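Local structure of thiosulfate reductase (Thermus thermophilus, 2VPZ) at residues Tyr666-Asn671 and Glu742-Pro747; Asp91-Lys96 and Ala756-Asp761; Lys126-Ile131 and Leu459-Ala464; Leu260-Ile265 and Ala291-Phe296. The protein probably acts as a molybdenum oxidoreductase of sulfur compounds, carrying a molybdenum atom, two guanine dinucleotide pterin cofactors and a 4Fe-4S cluster. All blocks are in the same frame, centred on the assembly; numbering follows the deposited sequence.

Interaction 1: Tyr666-Asn671 and Glu742-Pro747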
loop_
_atom_site.group_PDB
_atom_site.type_symbol
_atom_site.label_atom_id
_atom_site.label_comp_id
_atom_site.label_asym_id
_atom_site.label_seq_id
_atom_site.Cartn_x
_atom_site.Cartn_y
_atom_site.Cartn_z
ATOM N N TYR A 666 3.759 25.220 -26.090
ATOM C CA TYR A 666 3.003 26.450 -25.891
ATOM C C TYR A 666 2.076 26.582 -27.072
ATOM O O TYR A 666 2.271 25.958 -28.118
ATOM C CB TYR A 666 3.901 27.653 -25.711
ATOM C CG TYR A 666 4.368 27.723 -24.282
ATOM C CD1 TYR A 666 5.351 26.853 -23.812
ATOM C CD2 TYR A 666 3.762 28.605 -23.374
ATOM C CE1 TYR A 666 5.728 26.842 -22.482
ATOM C CE2 TYR A 666 4.124 28.612 -22.031
ATOM C CZ TYR A 666 5.113 27.725 -21.587
ATOM O OH TYR A 666 5.472 27.722 -20.255
ATOM N N VAL A 667 1.067 27.422 -26.902
ATOM C CA VAL A 667 0.056 27.565 -27.949
ATOM C C VAL A 667 -0.634 28.935 -27.847
ATOM O O VAL A 667 -0.613 29.554 -26.774
ATOM C CB VAL A 667 -1.022 26.425 -27.687
ATOM C CG1 VAL A 667 -2.423 27.023 -27.692
ATOM C CG2 VAL A 667 -0.892 25.269 -28.700
ATOM N N MET A 668 -1.174 29.434 -28.959
ATOM C CA MET A 668 -1.999 30.669 -28.909
ATOM C C MET A 668 -3.450 30.158 -28.978
ATOM O O MET A 668 -3.726 29.164 -29.664
ATOM C CB MET A 668 -1.827 31.602 -30.133
ATOM C CG MET A 668 -0.463 32.208 -30.390
ATOM S SD MET A 668 0.077 33.364 -29.063
ATOM C CE MET A 668 -1.185 34.677 -29.159
ATOM N N LEU A 669 -4.354 30.824 -28.262
ATOM C CA LEU A 669 -5.792 30.492 -28.340
ATOM C C LEU A 669 -6.441 31.582 -29.258
ATOM O O LEU A 669 -6.277 32.782 -29.041
ATOM C CB LEU A 669 -6.473 30.510 -26.933
ATOM C CG LEU A 669 -5.901 29.482 -25.945
ATOM C CD1 LEU A 669 -6.461 29.730 -24.543
ATOM C CD2 LEU A 669 -6.184 28.024 -26.400
ATOM N N VAL A 670 -7.123 31.129 -30.307
ATOM C CA VAL A 670 -7.781 32.057 -31.228
ATOM C C VAL A 670 -9.313 31.788 -31.160
ATOM O O VAL A 670 -9.742 30.631 -31.252
ATOM C CB VAL A 670 -7.229 31.861 -32.714
ATOM C CG1 VAL A 670 -7.613 33.075 -33.587
ATOM C CG2 VAL A 670 -5.677 31.683 -32.682
ATOM N N ASN A 671 -10.130 32.815 -30.944
ATOM C CA ASN A 671 -11.575 32.576 -30.860
ATOM C C ASN A 671 -12.289 32.679 -32.225
ATOM O O ASN A 671 -11.659 33.021 -33.226
ATOM C CB ASN A 671 -12.287 33.444 -29.762
ATOM C CG ASN A 671 -12.341 34.949 -30.087
ATOM O OD1 ASN A 671 -12.871 35.742 -29.281
ATOM N ND2 ASN A 671 -11.818 35.341 -31.240
ATOM N N GLU A 742 -3.297 27.041 -31.857
ATOM C CA GLU A 742 -2.283 27.258 -32.888
ATOM C C GLU A 742 -0.888 27.158 -32.237
ATOM O O GLU A 742 -0.605 27.896 -31.296
ATOM C CB GLU A 742 -2.533 28.655 -33.474
ATOM C CG GLU A 742 -1.669 29.151 -34.637
ATOM C CD GLU A 742 -2.061 30.574 -35.093
ATOM O OE1 GLU A 742 -1.439 31.555 -34.616
ATOM O OE2 GLU A 742 -3.011 30.685 -35.915
ATOM N N LYS A 743 -0.039 26.244 -32.711
ATOM C CA LYS A 743 1.322 26.053 -32.171
ATOM C C LYS A 743 2.106 27.388 -32.072
ATOM O O LYS A 743 2.141 28.178 -33.018
ATOM C CB LYS A 743 2.108 25.037 -33.025
ATOM C CG LYS A 743 2.770 23.855 -32.265
ATOM C CD LYS A 743 3.630 24.260 -31.046
ATOM C CE LYS A 743 4.830 23.300 -30.822
ATOM N NZ LYS A 743 4.841 22.040 -31.672
ATOM N N ALA A 744 2.742 27.629 -30.929
ATOM C CA ALA A 744 3.487 28.862 -30.685
ATOM C C ALA A 744 4.843 28.559 -30.032
ATOM O O ALA A 744 5.075 27.426 -29.629
ATOM C CB ALA A 744 2.644 29.798 -29.768
ATOM N N GLU A 745 5.726 29.556 -29.947
ATOM C CA GLU A 745 7.057 29.416 -29.326
ATOM C C GLU A 745 6.972 29.573 -27.806
ATOM O O GLU A 745 6.123 30.319 -27.312
ATOM C CB GLU A 745 8.044 30.522 -29.768
ATOM C CG GLU A 745 8.366 30.696 -31.256
ATOM C CD GLU A 745 9.377 29.673 -31.796
ATOM O OE1 GLU A 745 9.881 28.839 -31.004
ATOM O OE2 GLU A 745 9.664 29.710 -33.021
ATOM N N ARG A 746 7.860 28.904 -27.073
ATOM C CA ARG A 746 7.935 29.089 -25.616
ATOM C C ARG A 746 8.182 30.633 -25.409
ATOM O O ARG A 746 8.915 31.255 -26.198
ATOM C CB ARG A 746 9.103 28.258 -25.000
ATOM C CG ARG A 746 10.131 29.086 -24.162
ATOM C CD ARG A 746 11.028 28.269 -23.162
ATOM N NE ARG A 746 10.307 27.475 -22.149
ATOM C CZ ARG A 746 9.601 27.925 -21.105
ATOM N NH1 ARG A 746 9.471 29.223 -20.868
ATOM N NH2 ARG A 746 9.016 27.059 -20.277
ATOM N N PRO A 747 7.561 31.268 -24.381
ATOM C CA PRO A 747 7.801 32.710 -24.197
ATOM C C PRO A 747 9.128 33.062 -23.474
ATOM O O PRO A 747 9.637 32.271 -22.682
ATOM C CB PRO A 747 6.574 33.178 -23.420
ATOM C CG PRO A 747 6.273 31.989 -22.538
ATOM C CD PRO A 747 6.517 30.788 -23.467
HETATM O O HOH W 1 6.023 25.517 -28.046
#
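M668 and E742 form an antiparallel hydrogen-bonded pair. M668 N donates to E742 O at 2.9 Å. E742 N returns a bond to M668 O at 3.1 Å. A744 N to Y666 O is a weak bond at 3.3 Å. A water links Y666 N and A744 O, accepting from the first and donating to the second. V667 CA also makes a CA-H...O contact with E742 O.

The apolar contacts centre on Y666. Its chi1 of -82° sets CG beside the backbone N, where it lies 3.8 Å from P747 CD. P747 CD sits over one ring face, 3.6 Å from the centroid and displaced toward the CD2 and CE2 rim. This is a CH-pi contact. M668 CG meets A744 CB at 4.0 Å.

Among the polar groups, R746 lays one guanidinium face over Y666 CE1, with the ring and guanidinium planes 63° apart. Y666 OH is hydrogen-bonded to E646, and E742 OE1 forms a salt bridge with K676.

Strands 666-671 and 738-744 are neighbours in the mixed sheet of the C-terminal region, which is consistent with the double-psi barrel of the molybdopterin dinucleotide-binding family.

Interaction 2: Asp91-Lys96 and Ala756-Asp761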
loop_
_atom_site.group_PDB
_atom_site.type_symbol
_atom_site.label_atom_id
_atom_site.label_comp_id
_atom_site.label_asym_id
_atom_site.label_seq_id
_atom_site.Cartn_x
_atom_site.Cartn_y
_atom_site.Cartn_z
ATOM N N ASP A 91 4.301 45.888 -1.855
ATOM C CA ASP A 91 4.647 45.696 -3.251
ATOM C C ASP A 91 5.221 47.060 -3.796
ATOM O O ASP A 91 4.501 48.062 -3.780
ATOM C CB ASP A 91 3.326 45.244 -3.954
ATOM C CG ASP A 91 3.462 45.057 -5.489
ATOM O OD1 ASP A 91 4.573 45.247 -6.030
ATOM O OD2 ASP A 91 2.422 44.721 -6.129
ATOM N N PRO A 92 6.521 47.106 -4.253
ATOM C CA PRO A 92 7.180 48.303 -4.805
ATOM C C PRO A 92 6.491 49.070 -5.989
ATOM O O PRO A 92 6.854 50.233 -6.320
ATOM C CB PRO A 92 8.611 47.841 -5.159
ATOM C CG PRO A 92 8.483 46.313 -5.289
ATOM C CD PRO A 92 7.432 45.958 -4.244
ATOM N N ASP A 93 5.536 48.385 -6.626
ATOM C CA ASP A 93 4.724 48.875 -7.784
ATOM C C ASP A 93 3.328 49.322 -7.312
ATOM O O ASP A 93 2.521 49.855 -8.086
ATOM C CB ASP A 93 4.456 47.833 -8.911
ATOM C CG ASP A 93 5.685 46.975 -9.297
ATOM O OD1 ASP A 93 6.805 47.484 -9.310
ATOM O OD2 ASP A 93 5.457 45.774 -9.636
ATOM N N ARG A 94 3.015 49.056 -6.044
ATOM C CA ARG A 94 1.723 49.474 -5.518
ATOM C C ARG A 94 1.598 51.034 -5.632
ATOM O O ARG A 94 2.546 51.747 -5.258
ATOM C CB ARG A 94 1.557 49.038 -4.059
ATOM C CG ARG A 94 2.031 50.045 -3.017
ATOM C CD ARG A 94 1.482 49.750 -1.604
ATOM N NE ARG A 94 0.228 50.431 -1.314
ATOM C CZ ARG A 94 -0.257 50.683 -0.095
ATOM N NH1 ARG A 94 0.408 50.303 0.992
ATOM N NH2 ARG A 94 -1.408 51.347 0.048
ATOM N N LEU A 95 0.458 51.515 -6.142
ATOM C CA LEU A 95 0.106 52.951 -6.340
ATOM C C LEU A 95 0.262 53.808 -5.035
ATOM O O LEU A 95 -0.229 53.402 -3.990
ATOM C CB LEU A 95 -1.364 53.053 -6.882
ATOM C CG LEU A 95 -1.619 52.320 -8.219
ATOM C CD1 LEU A 95 -3.123 52.052 -8.430
ATOM C CD2 LEU A 95 -1.022 53.124 -9.382
ATOM N N LYS A 96 0.932 54.965 -5.094
ATOM C CA LYS A 96 1.189 55.801 -3.906
ATOM C C LYS A 96 0.579 57.238 -3.968
ATOM O O LYS A 96 -0.097 57.682 -3.030
ATOM C CB LYS A 96 2.721 55.871 -3.643
ATOM C CG LYS A 96 3.514 54.536 -3.887
ATOM C CD LYS A 96 4.856 54.694 -4.642
ATOM C CE LYS A 96 5.680 53.387 -4.637
ATOM N NZ LYS A 96 5.247 52.388 -5.682
ATOM N N ALA A 756 10.719 39.351 -7.667
ATOM C CA ALA A 756 10.255 39.131 -6.287
ATOM C C ALA A 756 11.269 39.608 -5.238
ATOM O O ALA A 756 10.896 39.944 -4.115
ATOM C CB ALA A 756 9.916 37.634 -6.029
ATOM N N LYS A 757 12.549 39.644 -5.591
ATOM C CA LYS A 757 13.572 40.095 -4.633
ATOM C C LYS A 757 13.767 41.603 -4.464
ATOM O O LYS A 757 14.550 41.993 -3.598
ATOM C CB LYS A 757 14.947 39.484 -4.916
ATOM C CG LYS A 757 15.135 38.046 -4.510
ATOM C CD LYS A 757 16.441 37.528 -5.082
ATOM C CE LYS A 757 16.520 36.017 -5.019
ATOM N NZ LYS A 757 17.203 35.498 -3.789
ATOM N N ARG A 758 13.109 42.434 -5.284
ATOM C CA ARG A 758 13.205 43.891 -5.150
ATOM C C ARG A 758 12.763 44.217 -3.722
ATOM O O ARG A 758 11.671 43.812 -3.329
ATOM C CB ARG A 758 12.269 44.626 -6.121
ATOM C CG ARG A 758 12.663 44.596 -7.572
ATOM C CD ARG A 758 11.449 44.159 -8.371
ATOM N NE ARG A 758 10.576 45.262 -8.736
ATOM C CZ ARG A 758 9.248 45.243 -8.815
ATOM N NH1 ARG A 758 8.542 44.155 -8.537
ATOM N NH2 ARG A 758 8.628 46.338 -9.224
ATOM N N PRO A 759 13.591 44.949 -2.932
ATOM C CA PRO A 759 13.251 45.307 -1.541
ATOM C C PRO A 759 12.057 46.277 -1.401
ATOM O O PRO A 759 11.866 47.110 -2.276
ATOM C CB PRO A 759 14.537 45.947 -1.005
ATOM C CG PRO A 759 15.631 45.490 -1.984
ATOM C CD PRO A 759 14.890 45.524 -3.299
ATOM N N PHE A 760 11.259 46.197 -0.332
ATOM C CA PHE A 760 10.156 47.163 -0.181
ATOM C C PHE A 760 10.600 48.353 0.674
ATOM O O PHE A 760 11.008 48.216 1.841
ATOM C CB PHE A 760 8.867 46.555 0.414
ATOM C CG PHE A 760 7.713 47.560 0.578
ATOM C CD1 PHE A 760 6.992 48.034 -0.531
ATOM C CD2 PHE A 760 7.341 48.011 1.852
ATOM C CE1 PHE A 760 5.908 48.950 -0.370
ATOM C CE2 PHE A 760 6.265 48.923 2.034
ATOM C CZ PHE A 760 5.549 49.392 0.920
ATOM N N ASP A 761 10.524 49.528 0.067
ATOM C CA ASP A 761 10.937 50.767 0.713
ATOM C C ASP A 761 9.789 51.769 0.861
ATOM O O ASP A 761 9.251 52.286 -0.120
ATOM C CB ASP A 761 12.139 51.374 -0.060
ATOM C CG ASP A 761 12.712 52.653 0.586
ATOM O OD1 ASP A 761 12.911 52.699 1.821
ATOM O OD2 ASP A 761 12.981 53.610 -0.170
#
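P92 sets its CG over the centre of the R758 guanidinium, 3.8 Å from CZ. The two side chains cross obliquely.

D93 approaches the same guanidinium from its edge. Its carboxylate carbon lies near the guanidinium plane, and the two flat groups are turned 35° apart. D93 OD1 and R758 NH2 are paired as a salt bridge, but they are modelled too close together, so the details are doubtful. D93 OD2 is also hydrogen-bonded to N636, which holds D91 OD2 as well.

F760 lies against the start of the turn. Its CG is anti to the backbone N (chi1 180°), which carries the base of the ring out toward D91 and P92. CD1 comes within 3.7 Å of D91 N, and P92 N lies at the ring edge. P92 CD is 4.3 Å from F760 CD1. An alanine in place of F760 would probably leave D91 N and the P92 ring without the ring beside them, freeing the C-terminal tail to shift against the turn.

The 91-94 segment is a type I beta turn, closed by R94 N to D91 O at 2.9 Å. K96 NZ folds back to bond P92 O and R94 O, both at 2.8 Å.

The contact joins the C-terminal tail to the loop between helix 80-84 and strand 99-101. The charge of R758 is probably balanced by D93, though the exact geometry is unsure, while P92 packs on one guanidinium face.

Interaction 3: Lys126-Ile131 and Leu459-Ala464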
loop_
_atom_site.group_PDB
_atom_site.type_symbol
_atom_site.label_atom_id
_atom_site.label_comp_id
_atom_site.label_asym_id
_atom_site.label_seq_id
_atom_site.Cartn_x
_atom_site.Cartn_y
_atom_site.Cartn_z
ATOM N N LYS A 126 -15.516 69.535 -9.925
ATOM C CA LYS A 126 -15.704 70.547 -10.977
ATOM C C LYS A 126 -16.292 69.886 -12.263
ATOM O O LYS A 126 -17.316 70.343 -12.797
ATOM C CB LYS A 126 -14.368 71.259 -11.293
ATOM C CG LYS A 126 -14.468 72.708 -11.814
ATOM C CD LYS A 126 -14.219 72.799 -13.328
ATOM C CE LYS A 126 -13.518 74.110 -13.730
ATOM N NZ LYS A 126 -12.469 73.910 -14.792
ATOM N N LYS A 127 -15.655 68.802 -12.717
ATOM C CA LYS A 127 -16.046 68.006 -13.903
ATOM C C LYS A 127 -17.418 67.323 -13.751
ATOM O O LYS A 127 -18.226 67.291 -14.697
ATOM C CB LYS A 127 -14.984 66.934 -14.228
ATOM C CG LYS A 127 -13.883 67.360 -15.207
ATOM C CD LYS A 127 -14.381 67.299 -16.659
ATOM C CE LYS A 127 -13.604 68.254 -17.575
ATOM N NZ LYS A 127 -12.120 67.995 -17.593
ATOM N N MET A 128 -17.670 66.770 -12.564
ATOM C CA MET A 128 -18.926 66.089 -12.245
ATOM C C MET A 128 -20.119 67.058 -12.282
ATOM O O MET A 128 -21.218 66.692 -12.728
ATOM C CB MET A 128 -18.864 65.418 -10.847
ATOM C CG MET A 128 -17.902 64.232 -10.683
ATOM S SD MET A 128 -18.155 63.285 -9.140
ATOM C CE MET A 128 -19.789 62.533 -9.443
ATOM N N LEU A 129 -19.890 68.285 -11.819
ATOM C CA LEU A 129 -20.917 69.333 -11.754
ATOM C C LEU A 129 -21.327 69.832 -13.153
ATOM O O LEU A 129 -22.517 70.104 -13.407
ATOM C CB LEU A 129 -20.449 70.485 -10.811
ATOM C CG LEU A 129 -20.339 70.090 -9.320
ATOM C CD1 LEU A 129 -19.618 71.171 -8.492
ATOM C CD2 LEU A 129 -21.746 69.808 -8.744
ATOM N N GLU A 130 -20.354 69.901 -14.060
ATOM C CA GLU A 130 -20.571 70.296 -15.455
ATOM C C GLU A 130 -21.453 69.280 -16.177
ATOM O O GLU A 130 -22.330 69.672 -16.955
ATOM C CB GLU A 130 -19.252 70.441 -16.215
ATOM C CG GLU A 130 -18.363 71.601 -15.810
ATOM C CD GLU A 130 -17.004 71.559 -16.500
ATOM O OE1 GLU A 130 -16.840 70.677 -17.370
ATOM O OE2 GLU A 130 -16.124 72.386 -16.174
ATOM N N ILE A 131 -21.206 67.991 -15.940
ATOM C CA ILE A 131 -21.995 66.911 -16.565
ATOM C C ILE A 131 -23.446 66.991 -16.048
ATOM O O ILE A 131 -24.396 66.731 -16.789
ATOM C CB ILE A 131 -21.388 65.442 -16.246
ATOM C CG1 ILE A 131 -20.090 65.218 -17.028
ATOM C CG2 ILE A 131 -22.424 64.336 -16.601
ATOM C CD1 ILE A 131 -19.082 64.266 -16.353
ATOM N N LEU A 459 -16.040 59.243 -23.136
ATOM C CA LEU A 459 -16.421 59.869 -21.868
ATOM C C LEU A 459 -15.844 61.265 -21.609
ATOM O O LEU A 459 -14.762 61.597 -22.094
ATOM C CB LEU A 459 -16.096 58.939 -20.669
ATOM C CG LEU A 459 -16.819 57.599 -20.407
ATOM C CD1 LEU A 459 -16.026 56.715 -19.407
ATOM C CD2 LEU A 459 -18.258 57.841 -19.897
ATOM N N ASP A 460 -16.570 62.071 -20.833
ATOM C CA ASP A 460 -16.105 63.392 -20.419
ATOM C C ASP A 460 -15.255 63.220 -19.134
ATOM O O ASP A 460 -14.258 63.918 -18.951
ATOM C CB ASP A 460 -17.260 64.382 -20.181
ATOM C CG ASP A 460 -17.889 64.895 -21.491
ATOM O OD1 ASP A 460 -17.157 64.979 -22.502
ATOM O OD2 ASP A 460 -19.099 65.220 -21.488
ATOM N N LEU A 461 -15.638 62.301 -18.253
ATOM C CA LEU A 461 -14.853 62.034 -17.043
ATOM C C LEU A 461 -14.822 60.534 -16.646
ATOM O O LEU A 461 -15.848 59.848 -16.662
ATOM C CB LEU A 461 -15.338 62.882 -15.835
ATOM C CG LEU A 461 -14.720 62.609 -14.449
ATOM C CD1 LEU A 461 -13.359 63.329 -14.306
ATOM C CD2 LEU A 461 -15.695 63.034 -13.320
ATOM N N TYR A 462 -13.631 60.023 -16.353
ATOM C CA TYR A 462 -13.463 58.640 -15.931
ATOM C C TYR A 462 -12.444 58.538 -14.763
ATOM O O TYR A 462 -11.233 58.738 -14.931
ATOM C CB TYR A 462 -13.077 57.715 -17.126
ATOM C CG TYR A 462 -12.452 56.382 -16.746
ATOM C CD1 TYR A 462 -12.992 55.592 -15.718
ATOM C CD2 TYR A 462 -11.276 55.936 -17.366
ATOM C CE1 TYR A 462 -12.372 54.391 -15.304
ATOM C CE2 TYR A 462 -10.644 54.744 -16.968
ATOM C CZ TYR A 462 -11.191 53.970 -15.934
ATOM O OH TYR A 462 -10.573 52.812 -15.535
ATOM N N VAL A 463 -12.956 58.298 -13.557
ATOM C CA VAL A 463 -12.104 58.186 -12.381
ATOM C C VAL A 463 -11.984 56.708 -11.918
ATOM O O VAL A 463 -12.942 55.930 -11.986
ATOM C CB VAL A 463 -12.588 59.095 -11.179
ATOM C CG1 VAL A 463 -11.458 59.244 -10.160
ATOM C CG2 VAL A 463 -13.032 60.498 -11.700
ATOM N N ALA A 464 -10.790 56.299 -11.486
ATOM C CA ALA A 464 -10.541 54.940 -10.996
ATOM C C ALA A 464 -9.810 54.993 -9.655
ATOM O O ALA A 464 -8.777 55.636 -9.546
ATOM C CB ALA A 464 -9.728 54.115 -12.041
#
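L461 has CG anti to its backbone N (chi1 173°), which sets CG on the side of helix 117-134. On that helix, M128 CG and I131 CG1 are each anti to their own carbonyl carbon. L461 CD2 meets M128 CG at 3.6 Å, the closest approach between the segments. L461 CD1 turns to K127, 4.0 Å from its CB. I131 comes in at about a right angle, with CD1 4.0 Å from L461 CB. The leucine thus touches three helix residues: both methyls reach K127 CB, CD2 also meets M128, and CB faces I131.

This is a helix packed against a parallel sheet, in the alpha/beta manner. L461 just precedes strand 462-466, and its backbone bonds to L435 of the neighbouring strand 435-438. M128 also touches F436 of that strand.

An alanine in place of L461 would probably open a gap beside M128 CG and K127 CB, leaving only the CB contact with I131 CD1. Beside L461, I131 CD1 lies 4.2 Å from D460 CB. K127 CD passes 4.1 Å from D460 O, without a hydrogen bond.

Interaction 4: Leu260-Ile265 and Ala291-Phe296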
loop_
_atom_site.group_PDB
_atom_site.type_symbol
_atom_site.label_atom_id
_atom_site.label_comp_id
_atom_site.label_asym_id
_atom_site.label_seq_id
_atom_site.Cartn_x
_atom_site.Cartn_y
_atom_site.Cartn_z
ATOM N N LEU A 260 -31.137 17.168 -17.495
ATOM C CA LEU A 260 -30.790 16.208 -16.439
ATOM C C LEU A 260 -31.633 16.612 -15.177
ATOM O O LEU A 260 -32.190 15.750 -14.475
ATOM C CB LEU A 260 -29.258 16.193 -16.189
ATOM C CG LEU A 260 -28.472 15.198 -15.309
ATOM C CD1 LEU A 260 -28.018 15.875 -14.006
ATOM C CD2 LEU A 260 -29.308 13.934 -15.021
ATOM N N LEU A 261 -31.767 17.904 -14.898
ATOM C CA LEU A 261 -32.593 18.344 -13.762
ATOM C C LEU A 261 -34.107 18.025 -14.012
ATOM O O LEU A 261 -34.764 17.482 -13.132
ATOM C CB LEU A 261 -32.357 19.834 -13.429
ATOM C CG LEU A 261 -30.987 20.114 -12.765
ATOM C CD1 LEU A 261 -30.562 21.583 -12.965
ATOM C CD2 LEU A 261 -31.034 19.741 -11.270
ATOM N N LEU A 262 -34.641 18.329 -15.197
ATOM C CA LEU A 262 -36.054 18.013 -15.525
ATOM C C LEU A 262 -36.379 16.492 -15.421
ATOM O O LEU A 262 -37.450 16.113 -14.927
ATOM C CB LEU A 262 -36.453 18.524 -16.934
ATOM C CG LEU A 262 -36.459 20.043 -17.169
ATOM C CD1 LEU A 262 -36.702 20.351 -18.647
ATOM C CD2 LEU A 262 -37.523 20.726 -16.293
ATOM N N ALA A 263 -35.461 15.639 -15.883
ATOM C CA ALA A 263 -35.623 14.171 -15.834
ATOM C C ALA A 263 -35.525 13.603 -14.397
ATOM O O ALA A 263 -36.023 12.511 -14.114
ATOM C CB ALA A 263 -34.605 13.447 -16.779
ATOM N N TRP A 264 -34.864 14.323 -13.498
ATOM C CA TRP A 264 -34.797 13.909 -12.100
ATOM C C TRP A 264 -36.123 14.350 -11.442
ATOM O O TRP A 264 -36.670 13.640 -10.592
ATOM C CB TRP A 264 -33.600 14.520 -11.355
ATOM C CG TRP A 264 -32.271 13.804 -11.548
ATOM C CD1 TRP A 264 -32.070 12.535 -12.040
ATOM C CD2 TRP A 264 -30.962 14.318 -11.243
ATOM N NE1 TRP A 264 -30.725 12.244 -12.063
ATOM C CE2 TRP A 264 -30.024 13.315 -11.580
ATOM C CE3 TRP A 264 -30.496 15.532 -10.717
ATOM C CZ2 TRP A 264 -28.630 13.491 -11.406
ATOM C CZ3 TRP A 264 -29.115 15.717 -10.540
ATOM C CH2 TRP A 264 -28.199 14.694 -10.887
ATOM N N ILE A 265 -36.625 15.524 -11.823
ATOM C CA ILE A 265 -37.906 16.060 -11.312
ATOM C C ILE A 265 -38.973 15.006 -11.706
ATOM O O ILE A 265 -39.796 14.589 -10.887
ATOM C CB ILE A 265 -38.268 17.499 -11.942
ATOM C CG1 ILE A 265 -37.586 18.639 -11.159
ATOM C CG2 ILE A 265 -39.800 17.686 -11.967
ATOM C CD1 ILE A 265 -37.482 19.982 -11.949
ATOM N N ALA A 291 -47.552 17.841 -14.650
ATOM C CA ALA A 291 -48.040 17.807 -16.044
ATOM C C ALA A 291 -47.003 18.340 -17.077
ATOM O O ALA A 291 -46.879 17.801 -18.184
ATOM C CB ALA A 291 -49.392 18.576 -16.168
ATOM N N HIS A 292 -46.276 19.392 -16.706
ATOM C CA HIS A 292 -45.199 20.011 -17.517
ATOM C C HIS A 292 -44.115 18.976 -17.848
ATOM O O HIS A 292 -43.656 18.834 -18.985
ATOM C CB HIS A 292 -44.482 21.162 -16.706
ATOM C CG HIS A 292 -43.451 21.949 -17.456
ATOM N ND1 HIS A 292 -42.105 21.826 -17.241
ATOM C CD2 HIS A 292 -43.585 22.901 -18.387
ATOM C CE1 HIS A 292 -41.454 22.665 -18.016
ATOM N NE2 HIS A 292 -42.337 23.333 -18.726
ATOM N N VAL A 293 -43.727 18.247 -16.816
ATOM C CA VAL A 293 -42.666 17.256 -16.831
ATOM C C VAL A 293 -43.007 15.814 -17.296
ATOM O O VAL A 293 -42.203 14.877 -17.139
ATOM C CB VAL A 293 -42.044 17.238 -15.381
ATOM C CG1 VAL A 293 -41.897 15.808 -14.861
ATOM C CG2 VAL A 293 -40.724 18.021 -15.355
ATOM N N LYS A 294 -44.180 15.655 -17.898
ATOM C CA LYS A 294 -44.694 14.362 -18.363
ATOM C C LYS A 294 -43.799 13.518 -19.316
ATOM O O LYS A 294 -43.539 12.325 -19.077
ATOM C CB LYS A 294 -46.084 14.557 -19.006
ATOM C CG LYS A 294 -46.802 13.279 -19.450
ATOM C CD LYS A 294 -47.778 13.543 -20.599
ATOM C CE LYS A 294 -48.908 12.505 -20.650
ATOM N NZ LYS A 294 -48.415 11.099 -20.840
ATOM N N ASP A 295 -43.321 14.152 -20.381
ATOM C CA ASP A 295 -42.468 13.530 -21.398
ATOM C C ASP A 295 -40.939 13.628 -21.166
ATOM O O ASP A 295 -40.163 12.983 -21.883
ATOM C CB ASP A 295 -42.803 14.099 -22.801
ATOM C CG ASP A 295 -44.239 13.784 -23.271
ATOM O OD1 ASP A 295 -44.553 12.588 -23.469
ATOM O OD2 ASP A 295 -45.027 14.747 -23.445
ATOM N N PHE A 296 -40.492 14.426 -20.198
ATOM C CA PHE A 296 -39.051 14.544 -19.921
ATOM C C PHE A 296 -38.587 13.336 -19.093
ATOM O O PHE A 296 -38.446 13.404 -17.871
ATOM C CB PHE A 296 -38.721 15.850 -19.182
ATOM C CG PHE A 296 -39.244 17.092 -19.863
ATOM C CD1 PHE A 296 -39.923 18.073 -19.124
ATOM C CD2 PHE A 296 -39.073 17.282 -21.235
ATOM C CE1 PHE A 296 -40.427 19.233 -19.740
ATOM C CE2 PHE A 296 -39.572 18.438 -21.879
ATOM C CZ PHE A 296 -40.254 19.417 -21.124
#
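I265 and V293 make the tight part of this contact. Their CG2 methyls meet at 3.5 Å, with the side chains set at an angle to each other. I265 CG2 is anti to its backbone N, which puts this methyl on the V293 side, and it also reaches V293 CG1 at 4.0 Å. V293 CG2 further lies 3.8 Å from L262 O and 4.3 Å from L262 CD2. I265 also packs on Y349 and V350 of helix 341-354, so this side is well enclosed.

V293 is the first residue to leave helical geometry after helix 287-292. The loop beyond it brings F296 back against helix 257-270, so the contact is a helix packed against the exit of another helix and the loop that follows. Helix 298-305 comes next, and its A301 touches A263.

The looser part lies around F296, which is partly exposed. L262 and F296 run side by side, pointing the same way. L262 CD1 stands over one ring face toward its rim, 4.1 Å from the centroid and 18° off the normal, a CH-pi contact. W300 meets the F296 ring with the planes at about 45°. A263 CA reaches F296 O at 3.6 Å in a CA-H...O contact.

How the interactions relate
From the N terminus, the 91-96 turn opens first and meets 756-761 only near the C terminus. Interaction 2 therefore closes a loop that holds the other three. Interaction 3 opens next, from helix 117-134 to strand 462-466, and interaction 4 is nested inside it as a short local closure. Interaction 1 follows in series, joining strands 666-671 and 738-744. No two loops cross. Interaction 4 lies on the far side of the chain's centre from interactions 2 and 3. Interactions 2 and 3 come nearest, about 7 Å between nearest atoms. The four contacts tie the 91-96 loop to the C-terminal tail, a helix to a parallel sheet, two helical stretches, and two strands of the mixed sheet.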